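Local coordinates for probable LacI-family transcriptional regulator (Corynebacterium glutamicum ATCC 13032, PDB 3BIL), which probably regulates transcription by binding cis-regulatory DNA, at residues A[168-172]-A[201-206]; A[148-153]-A[161-165]. All coordinates share one frame; numbering follows the deposited sequence.

Interaction 1: residues A[168-172]-A[201-206]; sequences PQPGI and ERLEDF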
ATOM      1  N   PRO A 168       0.199 -19.559  11.307  1.00 34.56           N
ATOM      2  CA  PRO A 168       0.260 -18.428  12.252  1.00 27.41           C
ATOM      3  C   PRO A 168       0.648 -18.789  13.659  1.00 25.41           C
ATOM      4  O   PRO A 168       0.956 -17.892  14.471  1.00 28.25           O
ATOM      5  CB  PRO A 168      -1.163 -17.851  12.210  1.00 29.24           C
ATOM      6  CG  PRO A 168      -2.039 -18.912  11.513  1.00 28.84           C
ATOM      7  CD  PRO A 168      -1.175 -20.062  11.097  1.00 29.69           C
ATOM      8  N   GLN A 169       0.671 -20.083  13.972  1.00 28.21           N
ATOM      9  CA  GLN A 169       0.855 -20.513  15.372  1.00 27.93           C
ATOM     10  C   GLN A 169       2.232 -20.121  15.998  1.00 28.25           C
ATOM     11  O   GLN A 169       2.287 -19.642  17.154  1.00 27.83           O
ATOM     12  CB  GLN A 169       0.550 -22.002  15.489  1.00 31.44           C
ATOM     13  CG  GLN A 169       0.493 -22.598  16.901  1.00 37.57           C
ATOM     14  CD  GLN A 169       1.851 -22.731  17.575  1.00 43.13           C
ATOM     15  OE1 GLN A 169       2.859 -23.106  16.952  1.00 46.93           O
ATOM     16  NE2 GLN A 169       1.886 -22.418  18.872  1.00 47.88           N
ATOM     17  N   PRO A 170       3.349 -20.348  15.264  1.00 25.78           N
ATOM     18  CA  PRO A 170       4.665 -19.984  15.805  1.00 23.90           C
ATOM     19  C   PRO A 170       4.862 -18.525  16.166  1.00 23.46           C
ATOM     20  O   PRO A 170       5.367 -18.239  17.243  1.00 28.83           O
ATOM     21  CB  PRO A 170       5.627 -20.428  14.703  1.00 27.26           C
ATOM     22  CG  PRO A 170       4.874 -21.534  13.975  1.00 30.07           C
ATOM     23  CD  PRO A 170       3.465 -21.045  13.960  1.00 27.17           C
ATOM     24  N   GLY A 171       4.447 -17.594  15.307  1.00 26.16           N
ATOM     25  CA  GLY A 171       4.479 -16.143  15.632  1.00 20.19           C
ATOM     26  C   GLY A 171       3.538 -15.730  16.763  1.00 21.01           C
ATOM     27  O   GLY A 171       3.937 -14.990  17.709  1.00 20.14           O
ATOM     28  N   ILE A 172       2.297 -16.229  16.706  1.00 19.70           N
ATOM     29  CA  ILE A 172       1.307 -15.915  17.750  1.00 19.19           C
ATOM     30  C   ILE A 172       1.760 -16.433  19.128  1.00 19.59           C
ATOM     31  O   ILE A 172       1.796 -15.659  20.155  1.00 17.07           O
ATOM     32  CB  ILE A 172      -0.083 -16.357  17.360  1.00 21.55           C
ATOM     33  CG1 ILE A 172      -0.533 -15.587  16.110  1.00 23.94           C
ATOM     34  CG2 ILE A 172      -1.054 -16.078  18.482  1.00 24.50           C
ATOM     35  CD1 ILE A 172      -1.746 -16.176  15.359  1.00 23.65           C
ATOM     36  N   GLU A 201      -8.367 -19.241  12.189  1.00 38.49           N
ATOM     37  CA  GLU A 201      -7.049 -19.810  12.473  1.00 37.58           C
ATOM     38  C   GLU A 201      -6.293 -19.021  13.570  1.00 34.56           C
ATOM     39  O   GLU A 201      -5.859 -19.597  14.568  1.00 35.85           O
ATOM     40  CB  GLU A 201      -6.229 -19.852  11.199  1.00 44.57           C
ATOM     41  CG  GLU A 201      -5.903 -21.230  10.662  1.00 52.09           C
ATOM     42  CD  GLU A 201      -4.438 -21.605  10.851  1.00 54.75           C
ATOM     43  OE1 GLU A 201      -3.730 -21.778   9.827  1.00 49.71           O
ATOM     44  OE2 GLU A 201      -3.997 -21.714  12.026  1.00 58.60           O
ATOM     45  N   ARG A 202      -6.173 -17.707  13.389  1.00 30.45           N
ATOM     46  CA  ARG A 202      -5.371 -16.862  14.261  1.00 30.77           C
ATOM     47  C   ARG A 202      -6.039 -16.598  15.575  1.00 32.15           C
ATOM     48  O   ARG A 202      -5.347 -16.314  16.573  1.00 30.26           O
ATOM     49  CB  ARG A 202      -5.072 -15.518  13.584  1.00 31.02           C
ATOM     50  CG  ARG A 202      -4.378 -15.693  12.235  1.00 31.27           C
ATOM     51  CD  ARG A 202      -3.964 -14.378  11.671  1.00 25.61           C
ATOM     52  NE  ARG A 202      -3.446 -14.581  10.341  1.00 26.69           N
ATOM     53  CZ  ARG A 202      -3.265 -13.595   9.476  1.00 28.66           C
ATOM     54  NH1 ARG A 202      -3.604 -12.368   9.823  1.00 26.16           N
ATOM     55  NH2 ARG A 202      -2.783 -13.836   8.267  1.00 26.16           N
ATOM     56  N   LEU A 203      -7.375 -16.637  15.595  1.00 31.12           N
ATOM     57  CA  LEU A 203      -8.044 -16.475  16.881  1.00 33.15           C
ATOM     58  C   LEU A 203      -8.007 -17.795  17.692  1.00 34.57           C
ATOM     59  O   LEU A 203      -7.769 -17.756  18.909  1.00 36.15           O
ATOM     60  CB  LEU A 203      -9.440 -15.860  16.737  1.00 28.50           C
ATOM     61  CG  LEU A 203     -10.383 -16.021  17.928  1.00 25.11           C
ATOM     62  CD1 LEU A 203     -10.131 -14.954  19.011  1.00 18.82           C
ATOM     63  CD2 LEU A 203     -11.838 -16.002  17.417  1.00 22.10           C
ATOM     64  N   GLU A 204      -8.182 -18.953  17.039  1.00 37.00           N
ATOM     65  CA  GLU A 204      -7.882 -20.247  17.717  1.00 46.99           C
ATOM     66  C   GLU A 204      -6.480 -20.181  18.379  1.00 44.77           C
ATOM     67  O   GLU A 204      -6.370 -20.375  19.608  1.00 44.12           O
ATOM     68  CB  GLU A 204      -7.936 -21.484  16.791  1.00 49.04           C
ATOM     69  CG  GLU A 204      -9.215 -21.726  15.963  1.00 56.31           C
ATOM     70  CD  GLU A 204      -9.067 -22.882  14.910  1.00 58.93           C
ATOM     71  OE1 GLU A 204      -9.925 -22.969  13.986  1.00 62.04           O
ATOM     72  OE2 GLU A 204      -8.104 -23.700  14.996  1.00 61.49           O
ATOM     73  N   ASP A 205      -5.442 -19.856  17.578  1.00 39.59           N
ATOM     74  CA  ASP A 205      -4.033 -19.848  18.027  1.00 31.02           C
ATOM     75  C   ASP A 205      -3.721 -18.871  19.141  1.00 29.54           C
ATOM     76  O   ASP A 205      -2.944 -19.134  20.051  1.00 32.24           O
ATOM     77  CB  ASP A 205      -3.110 -19.583  16.852  1.00 35.13           C
ATOM     78  CG  ASP A 205      -3.231 -20.644  15.775  1.00 40.27           C
ATOM     79  OD1 ASP A 205      -2.855 -20.384  14.614  1.00 43.83           O
ATOM     80  OD2 ASP A 205      -3.705 -21.752  16.082  1.00 44.31           O
ATOM     81  N   PHE A 206      -4.302 -17.706  19.075  1.00 26.12           N
ATOM     82  CA  PHE A 206      -4.119 -16.800  20.165  1.00 22.85           C
ATOM     83  C   PHE A 206      -4.793 -17.381  21.427  1.00 26.29           C
ATOM     84  O   PHE A 206      -4.273 -17.196  22.552  1.00 32.13           O
ATOM     85  CB  PHE A 206      -4.669 -15.402  19.781  1.00 18.95           C
ATOM     86  CG  PHE A 206      -4.945 -14.521  20.960  1.00 16.89           C
ATOM     87  CD1 PHE A 206      -3.944 -13.743  21.502  1.00 13.84           C
ATOM     88  CD2 PHE A 206      -6.218 -14.520  21.561  1.00 19.74           C
ATOM     89  CE1 PHE A 206      -4.190 -12.919  22.603  1.00 16.89           C
ATOM     90  CE2 PHE A 206      -6.476 -13.745  22.682  1.00 18.30           C
ATOM     91  CZ  PHE A 206      -5.448 -12.932  23.209  1.00 17.84           C
TER
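P168 and I172 face R202, D205 and F206 of helix 197-212, with CA atoms paired P168 with R202 (6.2 Å), Q169 with D205 (5.6 Å) and I172 with F206. Each segment keeps its own helical bonding, I172 N to P168 O and F206 N to R202 O, and what passes between them is van der Waals contact. The P168 ring is wedged among three side chains. E201 crosses it at about a right angle and sets both carboxylate oxygens against the ring, OE1 lying 3.3 Å from P168 CD; the chain, bent at chi2 (-108°), brings the carboxylate to the ring. D205 also crosses the ring, its OD1 3.5 Å from P168 CG, while P168 CB rests on the R202 methylene CG at 3.9 Å. E201 OE2 and D205 OD1, both acceptors, are 3.1 Å apart, so the carboxylates would probably raise each other's proton affinity. One turn on, I172 splits its branches: chi1 of -63° keeps CG1 beside the backbone N and leaves CG2 anti to it, so that CG2 reaches F206 CA at 3.6 Å and CD1 reaches across to R202 CB at 3.8 Å. The extended R202 chain carries its guanidinium past the proline to G248 O, which NH1 hydrogen-bonds, and F206 turns its ring away to stack with Y189 of strand 187-190. The contact joins helix 169-181 to helix 197-212, neighbouring helices flanking the sheet in the second lobe of a periplasmic-binding-protein-like fold, as in LacI-family regulators.

Interaction 2: residues A[148-153]-A[161-165]; sequences VVLVDR and IPTAT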
ATOM      1  N   VAL A 148      -5.143 -23.985 -10.940  1.00 63.86           N
ATOM      2  CA  VAL A 148      -5.454 -23.043  -9.852  1.00 62.31           C
ATOM      3  C   VAL A 148      -4.571 -23.311  -8.632  1.00 61.96           C
ATOM      4  O   VAL A 148      -4.200 -24.458  -8.355  1.00 63.72           O
ATOM      5  CB  VAL A 148      -6.941 -23.130  -9.383  1.00 64.53           C
ATOM      6  CG1 VAL A 148      -7.840 -22.206 -10.181  1.00 64.11           C
ATOM      7  CG2 VAL A 148      -7.463 -24.569  -9.451  1.00 65.89           C
ATOM      8  N   VAL A 149      -4.233 -22.233  -7.926  1.00 60.00           N
ATOM      9  CA  VAL A 149      -3.501 -22.266  -6.659  1.00 52.75           C
ATOM     10  C   VAL A 149      -4.146 -21.234  -5.759  1.00 49.81           C
ATOM     11  O   VAL A 149      -4.382 -20.100  -6.174  1.00 51.57           O
ATOM     12  CB  VAL A 149      -2.009 -21.890  -6.831  1.00 54.19           C
ATOM     13  CG1 VAL A 149      -1.302 -21.924  -5.494  1.00 51.78           C
ATOM     14  CG2 VAL A 149      -1.305 -22.834  -7.794  1.00 54.02           C
ATOM     15  N   LEU A 150      -4.442 -21.621  -4.531  1.00 47.64           N
ATOM     16  CA  LEU A 150      -4.962 -20.680  -3.552  1.00 43.83           C
ATOM     17  C   LEU A 150      -3.837 -20.247  -2.601  1.00 44.50           C
ATOM     18  O   LEU A 150      -2.939 -21.048  -2.269  1.00 39.52           O
ATOM     19  CB  LEU A 150      -6.135 -21.283  -2.775  1.00 45.55           C
ATOM     20  CG  LEU A 150      -7.328 -21.851  -3.558  1.00 46.54           C
ATOM     21  CD1 LEU A 150      -8.218 -22.632  -2.633  1.00 45.45           C
ATOM     22  CD2 LEU A 150      -8.154 -20.770  -4.267  1.00 46.96           C
ATOM     23  N   VAL A 151      -3.868 -18.971  -2.202  1.00 42.52           N
ATOM     24  CA  VAL A 151      -2.851 -18.402  -1.315  1.00 41.29           C
ATOM     25  C   VAL A 151      -3.444 -17.645  -0.158  1.00 41.91           C
ATOM     26  O   VAL A 151      -4.497 -16.986  -0.304  1.00 43.27           O
ATOM     27  CB  VAL A 151      -1.890 -17.415  -2.038  1.00 40.90           C
ATOM     28  CG1 VAL A 151      -0.721 -18.133  -2.557  1.00 42.98           C
ATOM     29  CG2 VAL A 151      -2.596 -16.654  -3.157  1.00 41.08           C
ATOM     30  N   ASP A 152      -2.730 -17.688   0.973  1.00 42.59           N
ATOM     31  CA  ASP A 152      -3.113 -16.957   2.190  1.00 45.10           C
ATOM     32  C   ASP A 152      -4.393 -17.487   2.887  1.00 43.98           C
ATOM     33  O   ASP A 152      -4.356 -17.749   4.076  1.00 45.08           O
ATOM     34  CB  ASP A 152      -3.235 -15.445   1.919  1.00 46.75           C
ATOM     35  CG  ASP A 152      -3.118 -14.622   3.178  1.00 50.54           C
ATOM     36  OD1 ASP A 152      -4.037 -13.823   3.431  1.00 51.11           O
ATOM     37  OD2 ASP A 152      -2.102 -14.774   3.914  1.00 51.09           O
ATOM     38  N   ARG A 153      -5.492 -17.640   2.142  1.00 43.04           N
ATOM     39  CA  ARG A 153      -6.755 -18.168   2.663  1.00 45.70           C
ATOM     40  C   ARG A 153      -7.074 -19.541   2.107  1.00 49.51           C
ATOM     41  O   ARG A 153      -6.781 -19.838   0.953  1.00 51.68           O
ATOM     42  CB  ARG A 153      -7.907 -17.239   2.343  1.00 42.59           C
ATOM     43  CG  ARG A 153      -7.874 -15.994   3.121  1.00 41.79           C
ATOM     44  CD  ARG A 153      -9.048 -15.122   2.763  1.00 44.80           C
ATOM     45  NE  ARG A 153      -8.872 -13.769   3.290  1.00 45.28           N
ATOM     46  CZ  ARG A 153      -9.516 -12.692   2.850  1.00 45.31           C
ATOM     47  NH1 ARG A 153     -10.412 -12.797   1.873  1.00 46.58           N
ATOM     48  NH2 ARG A 153      -9.265 -11.506   3.392  1.00 44.43           N
ATOM     49  N   ILE A 161      -7.520 -28.572  -4.071  1.00 58.27           N
ATOM     50  CA  ILE A 161      -6.762 -27.488  -4.758  1.00 56.57           C
ATOM     51  C   ILE A 161      -5.515 -27.113  -3.987  1.00 52.04           C
ATOM     52  O   ILE A 161      -5.612 -26.777  -2.813  1.00 52.59           O
ATOM     53  CB  ILE A 161      -7.573 -26.187  -4.985  1.00 55.56           C
ATOM     54  CG1 ILE A 161      -9.031 -26.486  -5.311  1.00 55.42           C
ATOM     55  CG2 ILE A 161      -6.918 -25.353  -6.091  1.00 55.52           C
ATOM     56  CD1 ILE A 161      -9.736 -25.345  -5.963  1.00 57.45           C
ATOM     57  N   PRO A 162      -4.343 -27.172  -4.641  1.00 49.42           N
ATOM     58  CA  PRO A 162      -3.116 -26.908  -3.883  1.00 50.68           C
ATOM     59  C   PRO A 162      -3.181 -25.515  -3.261  1.00 53.22           C
ATOM     60  O   PRO A 162      -3.554 -24.552  -3.929  1.00 57.04           O
ATOM     61  CB  PRO A 162      -2.008 -26.988  -4.938  1.00 49.03           C
ATOM     62  CG  PRO A 162      -2.615 -27.676  -6.119  1.00 50.59           C
ATOM     63  CD  PRO A 162      -4.092 -27.457  -6.066  1.00 48.37           C
ATOM     64  N   THR A 163      -2.875 -25.419  -1.975  1.00 53.50           N
ATOM     65  CA  THR A 163      -2.873 -24.137  -1.287  1.00 51.75           C
ATOM     66  C   THR A 163      -1.524 -23.911  -0.628  1.00 49.80           C
ATOM     67  O   THR A 163      -0.939 -24.842  -0.089  1.00 50.66           O
ATOM     68  CB  THR A 163      -3.952 -24.052  -0.181  1.00 53.57           C
ATOM     69  OG1 THR A 163      -3.741 -25.103   0.756  1.00 54.28           O
ATOM     70  CG2 THR A 163      -5.370 -24.157  -0.739  1.00 54.68           C
ATOM     71  N   ALA A 164      -1.045 -22.671  -0.681  1.00 46.93           N
ATOM     72  CA  ALA A 164       0.132 -22.248   0.061  1.00 47.28           C
ATOM     73  C   ALA A 164      -0.302 -21.137   1.008  1.00 46.55           C
ATOM     74  O   ALA A 164      -0.731 -20.075   0.551  1.00 44.98           O
ATOM     75  CB  ALA A 164       1.236 -21.757  -0.881  1.00 47.71           C
ATOM     76  N   THR A 165      -0.198 -21.393   2.315  1.00 41.58           N
ATOM     77  CA  THR A 165      -0.675 -20.474   3.332  1.00 42.73           C
ATOM     78  C   THR A 165       0.392 -20.299   4.391  1.00 44.70           C
ATOM     79  O   THR A 165       1.330 -21.091   4.440  1.00 49.52           O
ATOM     80  CB  THR A 165      -1.963 -20.980   4.027  1.00 45.83           C
ATOM     81  OG1 THR A 165      -1.750 -22.290   4.568  1.00 46.43           O
ATOM     82  CG2 THR A 165      -3.140 -20.990   3.059  1.00 44.42           C
TER
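Two adjacent parallel strands of the first lobe's Rossmann-like sheet meet here, L150 pairing with T163 and V151 with A164. Their short axes approach to 4.8 Å at 18°. Three backbone bonds alternate in direction: L150 N gives to P162 O (3.1 Å), L150 O receives A164 N (3.0 Å), and D152 N gives to A164 O (3.1 Å). On the L150 face, T163 turns its methyl rather than its hydroxyl to the neighbour: chi1 of 58° sets OG1 between the backbone N and the carbonyl carbon and leaves CG2 anti to the latter, 3.6 Å from L150 CB and also meeting CD1. Further back, V148 CG2 presses on I161 CG2 at 3.5 Å, beside helix 135-143. V151 and A164 share the other face, where helix 296-308 packs on V151. Past the paired residues, T165 CG2 lies 3.6 Å from D152 O, while the R153 guanidinium leaves the strands for a salt bridge with E106. L150 thus has both its backbone N and O bonded to the same neighbouring strand, at P162 and A164; the three bonds pair main-chain N and O atoms between the strands, and the side-chain contacts are apolar branches.

Strand 163-167 leads directly into helix 169-181, so the chain passes from interaction 2 to interaction 1 with no other touch between the two; their centres lie about 19 Å apart. Interaction 2 is strand pairing through backbone hydrogen bonds in the first lobe, whereas interaction 1 joins helices of the second lobe through side chains, and residues 166-167 connect the two across the lobes. Side chains of both touch Q294, R202 from interaction 1 and D152 from interaction 2. The cleft between lobes is where LacI-family relatives commonly bind effectors.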